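Local coordinates for protein UTP-glucose-1-phosphate uridylyltransferase 2 (Trypanosoma brucei, PDB 3GUE) that probably catalyses the joining of UTP and glucose 1-phosphate into UDP-glucose, with release of diphosphate, at residues F143-K146 against L150-V153; V176-D181 against T334-D339; Y212-I217 against R230-M235; S379-L384 against D421-L426. All coordinates share one frame; numbering follows the deposited sequence.

Contact 1: residues F143-K146 against L150-V153; sequences FLRK and LYEV
Tyr-151 stands beside Leu-144 and Arg-145 where helix 137-143 gives way to the short helix 148-151. This is a tight corner between two short helices, turned through the 3-10 segment 144-146, within the GT-A-type nucleotidyltransferase fold. The side chain of Leu-144 is about 7 Å from that of Asn-83, which binds UDP-glucose. Tyr-151 is the central side chain. Its CG is anti to the backbone N (chi1 -170°), which sends the ring alongside Arg-145, both side chains pointing the same way. The CB lies 3.3 Å from the carbonyl O of Leu-144. Further out, CD1 passes 3.7 Å from the backbone N of Arg-145. CE1 meets the arginine chain, with CG of Arg-145 at 3.6 Å. That methylene sits over one ring face, its direction from the ring centre 25° off the ring normal, a CH-pi contact offset toward the rim. At the tip, Tyr-151 OH is 3.1 Å from Arg-145 NH2 but over a face of the guanidinium, where the angle is too poor for a hydrogen bond. The two planes are 36° apart. The guanidinium instead uses NE, bonded to Asn-142 OD1 in the preceding helix. The buried leucines make apolar contacts. Leu-150 packs on Ala-112 and Leu-115 of helix 107-122, and Leu-144 packs on Phe-154. Between the two leucines one methyl pair meets obliquely, CD2 of Leu-144 at 4.1 Å from CD1 of Leu-150.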
loop_
_atom_site.group_PDB
_atom_site.type_symbol
_atom_site.label_atom_id
_atom_site.label_comp_id
_atom_site.label_asym_id
_atom_site.label_seq_id
_atom_site.Cartn_x
_atom_site.Cartn_y
_atom_site.Cartn_z
ATOM N N PHE A 143 15.676 -6.516 -12.120
ATOM C CA PHE A 143 14.451 -6.865 -12.847
ATOM C C PHE A 143 14.199 -5.968 -14.064
ATOM O O PHE A 143 13.821 -6.445 -15.151
ATOM C CB PHE A 143 13.196 -6.868 -11.962
ATOM C CG PHE A 143 11.945 -7.296 -12.718
ATOM C CD1 PHE A 143 11.579 -8.629 -12.770
ATOM C CD2 PHE A 143 11.166 -6.360 -13.410
ATOM C CE1 PHE A 143 10.467 -9.042 -13.487
ATOM C CE2 PHE A 143 10.055 -6.768 -14.135
ATOM C CZ PHE A 143 9.705 -8.121 -14.174
ATOM N N LEU A 144 14.368 -4.672 -13.880
ATOM C CA LEU A 144 14.092 -3.727 -14.972
ATOM C C LEU A 144 15.061 -3.772 -16.165
ATOM O O LEU A 144 14.875 -3.018 -17.108
ATOM C CB LEU A 144 13.897 -2.295 -14.439
ATOM C CG LEU A 144 12.635 -2.072 -13.573
ATOM C CD1 LEU A 144 12.612 -0.682 -12.908
ATOM C CD2 LEU A 144 11.322 -2.350 -14.361
ATOM N N ARG A 145 16.076 -4.653 -16.133
ATOM C CA ARG A 145 16.916 -4.923 -17.297
ATOM C C ARG A 145 16.071 -5.301 -18.506
ATOM O O ARG A 145 16.400 -4.927 -19.625
ATOM C CB ARG A 145 17.920 -6.044 -17.034
ATOM C CG ARG A 145 19.120 -5.619 -16.240
ATOM C CD ARG A 145 20.209 -6.663 -16.300
ATOM N NE ARG A 145 21.271 -6.354 -15.348
ATOM C CZ ARG A 145 22.290 -5.551 -15.619
ATOM N NH1 ARG A 145 22.381 -4.962 -16.815
ATOM N NH2 ARG A 145 23.225 -5.341 -14.703
ATOM N N LYS A 146 14.992 -6.047 -18.238
ATOM C CA LYS A 146 13.937 -6.373 -19.193
ATOM C C LYS A 146 13.296 -5.152 -19.865
ATOM O O LYS A 146 12.802 -5.273 -20.961
ATOM C CB LYS A 146 12.846 -7.174 -18.471
ATOM C CG LYS A 146 11.759 -7.726 -19.351
ATOM C CD LYS A 146 10.738 -8.453 -18.472
ATOM C CE LYS A 146 9.802 -9.301 -19.298
ATOM N NZ LYS A 146 8.795 -9.855 -18.355
ATOM N N LEU A 150 13.354 2.012 -19.178
ATOM C CA LEU A 150 13.437 2.324 -17.753
ATOM C C LEU A 150 14.852 2.119 -17.193
ATOM O O LEU A 150 15.370 3.000 -16.494
ATOM C CB LEU A 150 12.410 1.501 -16.968
ATOM C CG LEU A 150 10.954 1.617 -17.465
ATOM C CD1 LEU A 150 10.026 0.767 -16.627
ATOM C CD2 LEU A 150 10.466 3.093 -17.498
ATOM N N TYR A 151 15.466 0.979 -17.511
ATOM C CA TYR A 151 16.809 0.616 -16.991
ATOM C C TYR A 151 17.900 1.661 -17.265
ATOM O O TYR A 151 18.662 2.012 -16.352
ATOM C CB TYR A 151 17.264 -0.755 -17.506
ATOM C CG TYR A 151 18.509 -1.250 -16.808
ATOM C CD1 TYR A 151 18.426 -1.857 -15.546
ATOM C CD2 TYR A 151 19.776 -1.066 -17.378
ATOM C CE1 TYR A 151 19.574 -2.276 -14.875
ATOM C CE2 TYR A 151 20.939 -1.493 -16.713
ATOM C CZ TYR A 151 20.817 -2.095 -15.462
ATOM O OH TYR A 151 21.940 -2.527 -14.789
ATOM N N GLU A 152 17.961 2.157 -18.505
ATOM C CA GLU A 152 19.012 3.092 -18.914
ATOM C C GLU A 152 18.935 4.456 -18.209
ATOM O O GLU A 152 19.891 5.252 -18.259
ATOM C CB GLU A 152 19.042 3.251 -20.439
ATOM C CG GLU A 152 19.274 1.921 -21.195
ATOM C CD GLU A 152 19.095 2.009 -22.736
ATOM O OE1 GLU A 152 18.513 3.015 -23.233
ATOM O OE2 GLU A 152 19.556 1.064 -23.443
ATOM N N VAL A 153 17.805 4.723 -17.549
ATOM C CA VAL A 153 17.616 5.965 -16.765
ATOM C C VAL A 153 17.145 5.688 -15.322
ATOM O O VAL A 153 16.678 6.594 -14.615
ATOM C CB VAL A 153 16.669 6.984 -17.474
ATOM C CG1 VAL A 153 17.262 7.413 -18.800
ATOM C CG2 VAL A 153 15.261 6.409 -17.667
#

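Contact 2: residues V176-D181 against T334-D339; sequences VTYEAD and TVNPQD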
loop_
_atom_site.group_PDB
_atom_site.type_symbol
_atom_site.label_atom_id
_atom_site.label_comp_id
_atom_site.label_asym_id
_atom_site.label_seq_id
_atom_site.Cartn_x
_atom_site.Cartn_y
_atom_site.Cartn_z
ATOM N N VAL A 176 17.795 -2.235 17.968
ATOM C CA VAL A 176 17.961 -3.661 18.129
ATOM C C VAL A 176 19.247 -4.094 17.434
ATOM O O VAL A 176 19.690 -3.479 16.462
ATOM C CB VAL A 176 16.701 -4.433 17.630
ATOM C CG1 VAL A 176 16.567 -4.388 16.102
ATOM C CG2 VAL A 176 16.650 -5.875 18.186
ATOM N N THR A 177 19.863 -5.125 17.978
ATOM C CA THR A 177 20.937 -5.853 17.296
ATOM C C THR A 177 20.441 -7.248 16.916
ATOM O O THR A 177 19.757 -7.902 17.706
ATOM C CB THR A 177 22.193 -5.933 18.180
ATOM O OG1 THR A 177 22.747 -4.614 18.330
ATOM C CG2 THR A 177 23.237 -6.854 17.571
ATOM N N TYR A 178 20.745 -7.665 15.684
ATOM C CA TYR A 178 20.414 -9.003 15.181
ATOM C C TYR A 178 21.594 -9.567 14.345
ATOM O O TYR A 178 21.596 -9.508 13.105
ATOM C CB TYR A 178 19.071 -9.014 14.397
ATOM C CG TYR A 178 18.504 -10.398 14.186
ATOM C CD1 TYR A 178 18.089 -11.167 15.274
ATOM C CD2 TYR A 178 18.399 -10.957 12.901
ATOM C CE1 TYR A 178 17.590 -12.445 15.106
ATOM C CE2 TYR A 178 17.899 -12.266 12.716
ATOM C CZ TYR A 178 17.488 -12.989 13.830
ATOM O OH TYR A 178 16.999 -14.264 13.705
ATOM N N GLU A 179 22.595 -10.083 15.056
ATOM C CA GLU A 179 23.864 -10.595 14.482
ATOM C C GLU A 179 23.709 -11.608 13.344
ATOM O O GLU A 179 24.416 -11.530 12.346
ATOM C CB GLU A 179 24.756 -11.170 15.581
ATOM N N ALA A 180 22.779 -12.545 13.505
ATOM C CA ALA A 180 22.431 -13.519 12.457
ATOM C C ALA A 180 22.089 -12.896 11.098
ATOM O O ALA A 180 22.435 -13.462 10.059
ATOM C CB ALA A 180 21.285 -14.420 12.928
ATOM N N ASP A 181 21.415 -11.743 11.114
ATOM C CA ASP A 181 21.052 -11.007 9.893
ATOM C C ASP A 181 20.825 -9.530 10.253
ATOM O O ASP A 181 19.714 -9.133 10.598
ATOM C CB ASP A 181 19.808 -11.618 9.222
ATOM C CG ASP A 181 19.512 -11.020 7.851
ATOM O OD1 ASP A 181 20.261 -10.144 7.378
ATOM O OD2 ASP A 181 18.502 -11.419 7.244
ATOM N N THR A 334 8.488 -8.630 16.036
ATOM C CA THR A 334 9.751 -9.208 16.484
ATOM C C THR A 334 10.789 -8.841 15.434
ATOM O O THR A 334 10.441 -8.719 14.251
ATOM C CB THR A 334 9.659 -10.725 16.693
ATOM O OG1 THR A 334 9.316 -11.370 15.462
ATOM C CG2 THR A 334 8.618 -11.050 17.789
ATOM N N VAL A 335 12.035 -8.621 15.869
ATOM C CA VAL A 335 13.147 -8.248 14.966
ATOM C C VAL A 335 13.290 -9.150 13.723
ATOM O O VAL A 335 13.496 -8.660 12.615
ATOM C CB VAL A 335 14.521 -8.123 15.713
ATOM C CG1 VAL A 335 14.934 -9.438 16.379
ATOM C CG2 VAL A 335 15.603 -7.605 14.756
ATOM N N ASN A 336 13.217 -10.464 13.924
ATOM C CA ASN A 336 13.021 -11.362 12.813
ATOM C C ASN A 336 11.538 -11.689 12.779
ATOM O O ASN A 336 11.025 -12.389 13.664
ATOM C CB ASN A 336 13.909 -12.603 12.920
ATOM C CG ASN A 336 13.562 -13.687 11.872
ATOM O OD1 ASN A 336 12.585 -13.597 11.163
ATOM N ND2 ASN A 336 14.368 -14.716 11.821
ATOM N N PRO A 337 10.838 -11.147 11.768
ATOM C CA PRO A 337 9.399 -11.280 11.618
ATOM C C PRO A 337 8.961 -12.745 11.595
ATOM O O PRO A 337 7.903 -13.080 12.144
ATOM C CB PRO A 337 9.130 -10.603 10.265
ATOM C CG PRO A 337 10.269 -9.664 10.076
ATOM C CD PRO A 337 11.433 -10.349 10.677
ATOM N N GLN A 338 9.775 -13.604 10.983
ATOM C CA GLN A 338 9.498 -15.047 10.932
ATOM C C GLN A 338 9.668 -15.815 12.262
ATOM O O GLN A 338 9.027 -16.854 12.444
ATOM C CB GLN A 338 10.327 -15.715 9.819
ATOM N N ASP A 339 10.522 -15.315 13.171
ATOM C CA ASP A 339 10.787 -15.950 14.482
ATOM C C ASP A 339 10.091 -15.223 15.659
ATOM O O ASP A 339 10.565 -14.184 16.154
ATOM C CB ASP A 339 12.307 -16.060 14.713
ATOM C CG ASP A 339 12.686 -16.664 16.073
ATOM O OD1 ASP A 339 13.887 -16.566 16.416
ATOM O OD2 ASP A 339 11.845 -17.239 16.803
HETATM O O HOH W 1 15.598 -15.100 15.577
#
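Two irregular loops come together at Tyr-178 and Val-335, whose CA atoms are 7.3 Å apart; the second loop then folds into a type I beta turn from Asn-336 to Asp-339. Val-335 is the apolar partner of both Val-176 and Tyr-178. Its CG2 lies 3.6 Å from CG1 of Val-176 and 3.8 Å from CB of Tyr-178. Its CG1 approaches the tyrosine ring at CD1. Tyr-178 has its CG anti to the backbone N (chi1 -164°), and this carries the ring across toward Asn-336. There the contact becomes polar. Asn-336 ND2 donates to Tyr-178 OH at 3.3 Å, long but nearly straight, with an N-H...O angle of 165°. The hydroxyl lies in the amide plane, while ring and amide planes are 74° apart. The CB of Asn-336 also rests 3.7 Å from CZ of Tyr-178. The other end of the amide serves the turn: OD1 takes weak bonds from the backbone N atoms of Gln-338 and Asp-339. The carbonyl O of Asn-336 is gripped from opposite faces, by Thr-334 OG1 at 2.7 Å and by Asp-339 N at 3.0 Å. Both loops connect strands of one four-stranded antiparallel sheet. Segment 176-181 links its neighbouring strands 165-169 and 186-187, and segment 334-339 links 329-334 and 344-349. Lys-167 of strand 165-169 ties them together, pairing through its backbone with Val-176 and through NZ with Val-335 O.

Contact 3: residues Y212-I217 against R230-M235; sequences YRYMFI and RLLDYM
Tyr-214 opens strand 214-219 and faces Leu-232 on helix 229-237, with CA atoms 8.4 Å apart; the gap between the two backbones is bridged by side chains alone. Tyr-214 presents one ring face to the helix. CD1 of Leu-232 sits over that face, 4.0 Å from the ring centre and 20° off the normal, a CH-pi contact. It lies toward the CB side of the ring, with CG of Tyr-214 its nearest atom at 3.7 Å. Met-235 lies three residues further along the helix, on nearly the same face. Its chain is extended beyond CG and runs antiparallel to the tyrosine side chain, alongside it. SD lies 4.0 Å from CD1 of Tyr-214, a Met-aromatic contact in which the sulfur stands obliquely, 62° off the ring normal. The phenol hydroxyl has its own partner, a hydrogen bond with ND1 of His-236 on the same helix. The tyrosine is thus held by apolar contact along its ring and by a polar bond at its end. Helix 229-237 is the connection in a beta-alpha-beta crossover from strand 214-219 to the parallel strand 242-248. Strand 300-309 runs antiparallel between those two strands in the large mixed sheet. Its Trp-307 touches both Leu-232 and Met-235, and Leu-243 of strand 242-248 also packs on Met-235.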
loop_
_atom_site.group_PDB
_atom_site.type_symbol
_atom_site.label_atom_id
_atom_site.label_comp_id
_atom_site.label_asym_id
_atom_site.label_seq_id
_atom_site.Cartn_x
_atom_site.Cartn_y
_atom_site.Cartn_z
ATOM N N TYR A 212 6.981 20.875 -13.647
ATOM C CA TYR A 212 6.009 19.927 -13.086
ATOM C C TYR A 212 5.415 20.477 -11.774
ATOM O O TYR A 212 6.138 21.078 -10.977
ATOM C CB TYR A 212 6.620 18.522 -12.930
ATOM C CG TYR A 212 7.110 17.946 -14.243
ATOM C CD1 TYR A 212 6.199 17.537 -15.226
ATOM C CD2 TYR A 212 8.492 17.871 -14.543
ATOM C CE1 TYR A 212 6.632 17.027 -16.443
ATOM C CE2 TYR A 212 8.937 17.360 -15.776
ATOM C CZ TYR A 212 8.000 16.933 -16.714
ATOM O OH TYR A 212 8.390 16.412 -17.931
ATOM N N ARG A 213 4.102 20.292 -11.580
ATOM C CA ARG A 213 3.378 20.827 -10.433
ATOM C C ARG A 213 2.505 19.777 -9.743
ATOM O O ARG A 213 1.985 20.036 -8.668
ATOM C CB ARG A 213 2.456 21.990 -10.859
ATOM C CG ARG A 213 3.141 23.275 -11.271
ATOM C CD ARG A 213 3.886 23.929 -10.079
ATOM N NE ARG A 213 4.593 25.140 -10.518
ATOM C CZ ARG A 213 5.850 25.164 -10.948
ATOM N NH1 ARG A 213 6.550 24.051 -11.007
ATOM N NH2 ARG A 213 6.415 26.299 -11.318
ATOM N N TYR A 214 2.295 18.628 -10.383
ATOM C CA TYR A 214 1.398 17.600 -9.852
ATOM C C TYR A 214 2.009 16.211 -9.900
ATOM O O TYR A 214 2.710 15.846 -10.868
ATOM C CB TYR A 214 0.068 17.616 -10.615
ATOM C CG TYR A 214 -0.750 18.849 -10.349
ATOM C CD1 TYR A 214 -1.480 18.975 -9.181
ATOM C CD2 TYR A 214 -0.764 19.921 -11.255
ATOM C CE1 TYR A 214 -2.264 20.141 -8.918
ATOM C CE2 TYR A 214 -1.521 21.071 -10.998
ATOM C CZ TYR A 214 -2.279 21.167 -9.836
ATOM O OH TYR A 214 -3.022 22.322 -9.569
ATOM N N MET A 215 1.727 15.437 -8.859
ATOM C CA MET A 215 2.214 14.089 -8.767
ATOM C C MET A 215 1.090 13.135 -8.409
ATOM O O MET A 215 0.403 13.330 -7.422
ATOM C CB MET A 215 3.332 13.972 -7.728
ATOM C CG MET A 215 3.769 12.543 -7.483
ATOM S SD MET A 215 5.240 12.480 -6.445
ATOM C CE MET A 215 6.451 13.248 -7.517
ATOM N N PHE A 216 0.943 12.099 -9.226
ATOM C CA PHE A 216 0.070 10.983 -8.920
ATOM C C PHE A 216 0.855 9.810 -8.304
ATOM O O PHE A 216 1.788 9.255 -8.925
ATOM C CB PHE A 216 -0.739 10.569 -10.166
ATOM C CG PHE A 216 -1.642 9.375 -9.927
ATOM C CD1 PHE A 216 -2.733 9.478 -9.073
ATOM C CD2 PHE A 216 -1.396 8.164 -10.565
ATOM C CE1 PHE A 216 -3.551 8.400 -8.818
ATOM C CE2 PHE A 216 -2.236 7.039 -10.326
ATOM C CZ PHE A 216 -3.306 7.171 -9.456
ATOM N N ILE A 217 0.458 9.447 -7.084
ATOM C CA ILE A 217 1.090 8.380 -6.300
ATOM C C ILE A 217 0.082 7.276 -6.020
ATOM O O ILE A 217 -1.070 7.549 -5.678
ATOM C CB ILE A 217 1.600 8.894 -4.922
ATOM C CG1 ILE A 217 2.153 10.320 -5.012
ATOM C CG2 ILE A 217 2.635 7.903 -4.283
ATOM C CD1 ILE A 217 2.366 10.939 -3.633
ATOM N N ARG A 230 -9.207 14.038 -15.975
ATOM C CA ARG A 230 -10.446 14.750 -15.547
ATOM C C ARG A 230 -10.520 14.988 -14.009
ATOM O O ARG A 230 -11.146 15.945 -13.550
ATOM C CB ARG A 230 -11.726 14.063 -16.087
ATOM C CG ARG A 230 -11.756 13.902 -17.625
ATOM C CD ARG A 230 -13.153 13.501 -18.174
ATOM N NE ARG A 230 -13.420 12.071 -18.013
ATOM C CZ ARG A 230 -13.574 11.196 -19.011
ATOM N NH1 ARG A 230 -13.510 11.588 -20.291
ATOM N NH2 ARG A 230 -13.797 9.910 -18.726
ATOM N N LEU A 231 -9.859 14.131 -13.241
ATOM C CA LEU A 231 -9.731 14.309 -11.797
ATOM C C LEU A 231 -8.603 15.279 -11.503
ATOM O O LEU A 231 -8.679 16.119 -10.594
ATOM C CB LEU A 231 -9.436 12.989 -11.125
ATOM C CG LEU A 231 -9.456 12.971 -9.591
ATOM C CD1 LEU A 231 -10.753 13.587 -8.972
ATOM C CD2 LEU A 231 -9.246 11.540 -9.122
ATOM N N LEU A 232 -7.542 15.154 -12.262
ATOM C CA LEU A 232 -6.530 16.187 -12.229
ATOM C C LEU A 232 -7.144 17.562 -12.465
ATOM O O LEU A 232 -6.856 18.501 -11.719
ATOM C CB LEU A 232 -5.423 15.898 -13.232
ATOM C CG LEU A 232 -4.299 16.935 -13.307
ATOM C CD1 LEU A 232 -3.810 17.297 -11.861
ATOM C CD2 LEU A 232 -3.196 16.359 -14.147
ATOM N N ASP A 233 -7.978 17.672 -13.501
ATOM C CA ASP A 233 -8.646 18.931 -13.885
ATOM C C ASP A 233 -9.421 19.485 -12.687
ATOM O O ASP A 233 -9.310 20.657 -12.365
ATOM C CB ASP A 233 -9.633 18.704 -15.048
ATOM C CG ASP A 233 -8.963 18.554 -16.407
ATOM O OD1 ASP A 233 -7.759 18.831 -16.559
ATOM O OD2 ASP A 233 -9.678 18.182 -17.358
ATOM N N TYR A 234 -10.183 18.606 -12.032
ATOM C CA TYR A 234 -10.975 18.933 -10.850
ATOM C C TYR A 234 -10.161 19.468 -9.683
ATOM O O TYR A 234 -10.525 20.483 -9.074
ATOM C CB TYR A 234 -11.747 17.720 -10.370
ATOM C CG TYR A 234 -12.460 17.968 -9.054
ATOM C CD1 TYR A 234 -13.598 18.774 -9.004
ATOM C CD2 TYR A 234 -11.977 17.421 -7.858
ATOM C CE1 TYR A 234 -14.244 19.022 -7.824
ATOM C CE2 TYR A 234 -12.618 17.661 -6.656
ATOM C CZ TYR A 234 -13.768 18.470 -6.651
ATOM O OH TYR A 234 -14.449 18.720 -5.472
ATOM N N MET A 235 -9.081 18.760 -9.377
ATOM C CA MET A 235 -8.184 19.109 -8.280
ATOM C C MET A 235 -7.618 20.520 -8.462
ATOM O O MET A 235 -7.606 21.352 -7.533
ATOM C CB MET A 235 -7.058 18.091 -8.248
ATOM C CG MET A 235 -6.096 18.282 -7.098
ATOM S SD MET A 235 -4.614 17.325 -7.388
ATOM C CE MET A 235 -3.688 17.811 -5.907
#

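Contact 4: residues S379-L384 against D421-L426; sequences SDLLAL and DGFEKL
Phe-423 pushes its ring end against Leu-381 and Leu-382, and this is the tight part of the contact. The chi1 of 172° puts CG opposite the backbone N and aims the ring at helix 378-385. CE2 touches CD2 of Leu-381 at 3.6 Å. On the other side of the ring tip, CE1 meets CB of Leu-382, also at 3.6 Å. Between them CZ reaches the backbone itself, 3.7 Å from the N of Leu-382. Both leucines approach the ring obliquely. Phe-423 thus spans the gap to the other helix; the two axes stay 11.2 Å apart and run in broadly the same direction, 38° from parallel. Helix 420-427 connects strands 409-412 and 437-443, neighbours in the parallel sheet of the C-terminal part of the chain, which is consistent with the beta-helix of this family. Helix 378-385 follows Lys-376, which binds UDP-glucose. Asp-380 OD2 accepts hydrogen bonds from the backbone N atoms of Lys-376 and Thr-377. Away from the ring the contact is looser. Leu-382 CD2 and Leu-426 CD2 come no nearer than 4.2 Å, and both leucines also lean on strand 409-412, through Ile-410 and Leu-412 respectively. The far side of helix 420-427 faces solvent, where Asp-421, Glu-424 and Lys-425 carry its charges away from helix 378-385.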
loop_
_atom_site.group_PDB
_atom_site.type_symbol
_atom_site.label_atom_id
_atom_site.label_comp_id
_atom_site.label_asym_id
_atom_site.label_seq_id
_atom_site.Cartn_x
_atom_site.Cartn_y
_atom_site.Cartn_z
ATOM N N SER A 379 -4.375 -13.908 0.519
ATOM C CA SER A 379 -5.800 -13.926 0.130
ATOM C C SER A 379 -6.174 -12.981 -1.001
ATOM O O SER A 379 -6.933 -13.365 -1.893
ATOM C CB SER A 379 -6.784 -13.766 1.318
ATOM O OG SER A 379 -6.406 -12.771 2.264
ATOM N N ASP A 380 -5.612 -11.776 -0.964
ATOM C CA ASP A 380 -5.736 -10.781 -2.024
ATOM C C ASP A 380 -5.063 -11.247 -3.292
ATOM O O ASP A 380 -5.602 -11.056 -4.414
ATOM C CB ASP A 380 -5.083 -9.459 -1.609
ATOM C CG ASP A 380 -5.832 -8.700 -0.513
ATOM O OD1 ASP A 380 -7.054 -8.791 -0.393
ATOM O OD2 ASP A 380 -5.162 -7.965 0.248
ATOM N N LEU A 381 -3.881 -11.840 -3.108
ATOM C CA LEU A 381 -3.051 -12.371 -4.206
ATOM C C LEU A 381 -3.743 -13.481 -4.959
ATOM O O LEU A 381 -3.659 -13.531 -6.184
ATOM C CB LEU A 381 -1.720 -12.887 -3.684
ATOM C CG LEU A 381 -0.760 -13.416 -4.758
ATOM C CD1 LEU A 381 -0.408 -12.275 -5.732
ATOM C CD2 LEU A 381 0.483 -14.011 -4.056
ATOM N N LEU A 382 -4.366 -14.395 -4.205
ATOM C CA LEU A 382 -5.235 -15.418 -4.756
ATOM C C LEU A 382 -6.317 -14.829 -5.669
ATOM O O LEU A 382 -6.557 -15.368 -6.780
ATOM C CB LEU A 382 -5.899 -16.240 -3.626
ATOM C CG LEU A 382 -7.027 -17.231 -3.965
ATOM C CD1 LEU A 382 -6.559 -18.239 -5.026
ATOM C CD2 LEU A 382 -7.504 -17.967 -2.684
ATOM N N ALA A 383 -6.972 -13.756 -5.202
ATOM C CA ALA A 383 -8.074 -13.146 -5.964
ATOM C C ALA A 383 -7.525 -12.506 -7.245
ATOM O O ALA A 383 -8.100 -12.696 -8.323
ATOM C CB ALA A 383 -8.864 -12.113 -5.134
ATOM N N LEU A 384 -6.369 -11.847 -7.128
ATOM C CA LEU A 384 -5.763 -11.181 -8.276
ATOM C C LEU A 384 -5.329 -12.154 -9.362
ATOM O O LEU A 384 -5.567 -11.914 -10.577
ATOM C CB LEU A 384 -4.573 -10.327 -7.853
ATOM C CG LEU A 384 -4.148 -9.267 -8.883
ATOM C CD1 LEU A 384 -5.281 -8.265 -9.150
ATOM C CD2 LEU A 384 -2.956 -8.531 -8.369
ATOM N N ASP A 421 4.937 -19.145 1.285
ATOM C CA ASP A 421 5.264 -20.562 1.297
ATOM C C ASP A 421 4.075 -21.467 1.598
ATOM O O ASP A 421 3.960 -22.555 1.034
ATOM C CB ASP A 421 6.342 -20.819 2.353
ATOM C CG ASP A 421 7.104 -22.057 2.084
ATOM O OD1 ASP A 421 7.758 -22.103 1.011
ATOM O OD2 ASP A 421 7.052 -22.989 2.933
ATOM N N GLY A 422 3.215 -21.040 2.522
ATOM C CA GLY A 422 2.022 -21.800 2.863
ATOM C C GLY A 422 0.976 -21.662 1.773
ATOM O O GLY A 422 0.311 -22.653 1.417
ATOM N N PHE A 423 0.852 -20.429 1.248
ATOM C CA PHE A 423 -0.073 -20.072 0.170
ATOM C C PHE A 423 0.272 -20.861 -1.074
ATOM O O PHE A 423 -0.603 -21.176 -1.858
ATOM C CB PHE A 423 -0.042 -18.559 -0.151
ATOM C CG PHE A 423 -0.856 -18.184 -1.389
ATOM C CD1 PHE A 423 -2.243 -18.392 -1.427
ATOM C CD2 PHE A 423 -0.233 -17.624 -2.509
ATOM C CE1 PHE A 423 -2.999 -18.076 -2.586
ATOM C CE2 PHE A 423 -0.971 -17.298 -3.662
ATOM C CZ PHE A 423 -2.373 -17.530 -3.693
ATOM N N GLU A 424 1.564 -21.127 -1.248
ATOM C CA GLU A 424 2.110 -21.926 -2.352
ATOM C C GLU A 424 1.547 -23.350 -2.477
ATOM O O GLU A 424 1.319 -23.825 -3.591
ATOM C CB GLU A 424 3.634 -21.898 -2.312
ATOM C CG GLU A 424 4.166 -20.544 -2.806
ATOM C CD GLU A 424 5.650 -20.365 -2.674
ATOM O OE1 GLU A 424 6.128 -19.274 -3.039
ATOM O OE2 GLU A 424 6.346 -21.291 -2.208
ATOM N N LYS A 425 1.303 -24.022 -1.359
ATOM C CA LYS A 425 0.637 -25.326 -1.409
ATOM C C LYS A 425 -0.824 -25.286 -1.879
ATOM O O LYS A 425 -1.303 -26.222 -2.556
ATOM C CB LYS A 425 0.801 -26.082 -0.082
ATOM C CG LYS A 425 2.074 -26.970 -0.110
ATOM C CD LYS A 425 2.756 -27.133 1.231
ATOM C CE LYS A 425 3.967 -26.214 1.337
ATOM N NZ LYS A 425 5.201 -26.815 0.697
ATOM N N LEU A 426 -1.523 -24.201 -1.528
ATOM C CA LEU A 426 -2.936 -24.028 -1.870
ATOM C C LEU A 426 -3.204 -23.973 -3.391
ATOM O O LEU A 426 -4.159 -24.595 -3.888
ATOM C CB LEU A 426 -3.498 -22.767 -1.177
ATOM C CG LEU A 426 -4.982 -22.488 -1.366
ATOM C CD1 LEU A 426 -5.775 -23.638 -0.697
ATOM C CD2 LEU A 426 -5.420 -21.126 -0.778
#

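Contacts 3 and 4 are buried and apolar across their interfaces. Contacts 1 and 2 are only partly buried and bring polar groups into play. Each contact is built round one aromatic ring, a tyrosine in the first three and a phenylalanine in contact 4. No two contacts share a helix or strand. Contact 1 joins consecutive short helices beside helix 107-122. Contact 3 belongs to the large mixed sheet, contact 2 to the loops of the smaller antiparallel sheet, and contact 4 reaches the C-terminal parallel sheet. Contacts 2 and 3 lie on opposite sides of the chain's centre, about 41 Å apart between centres.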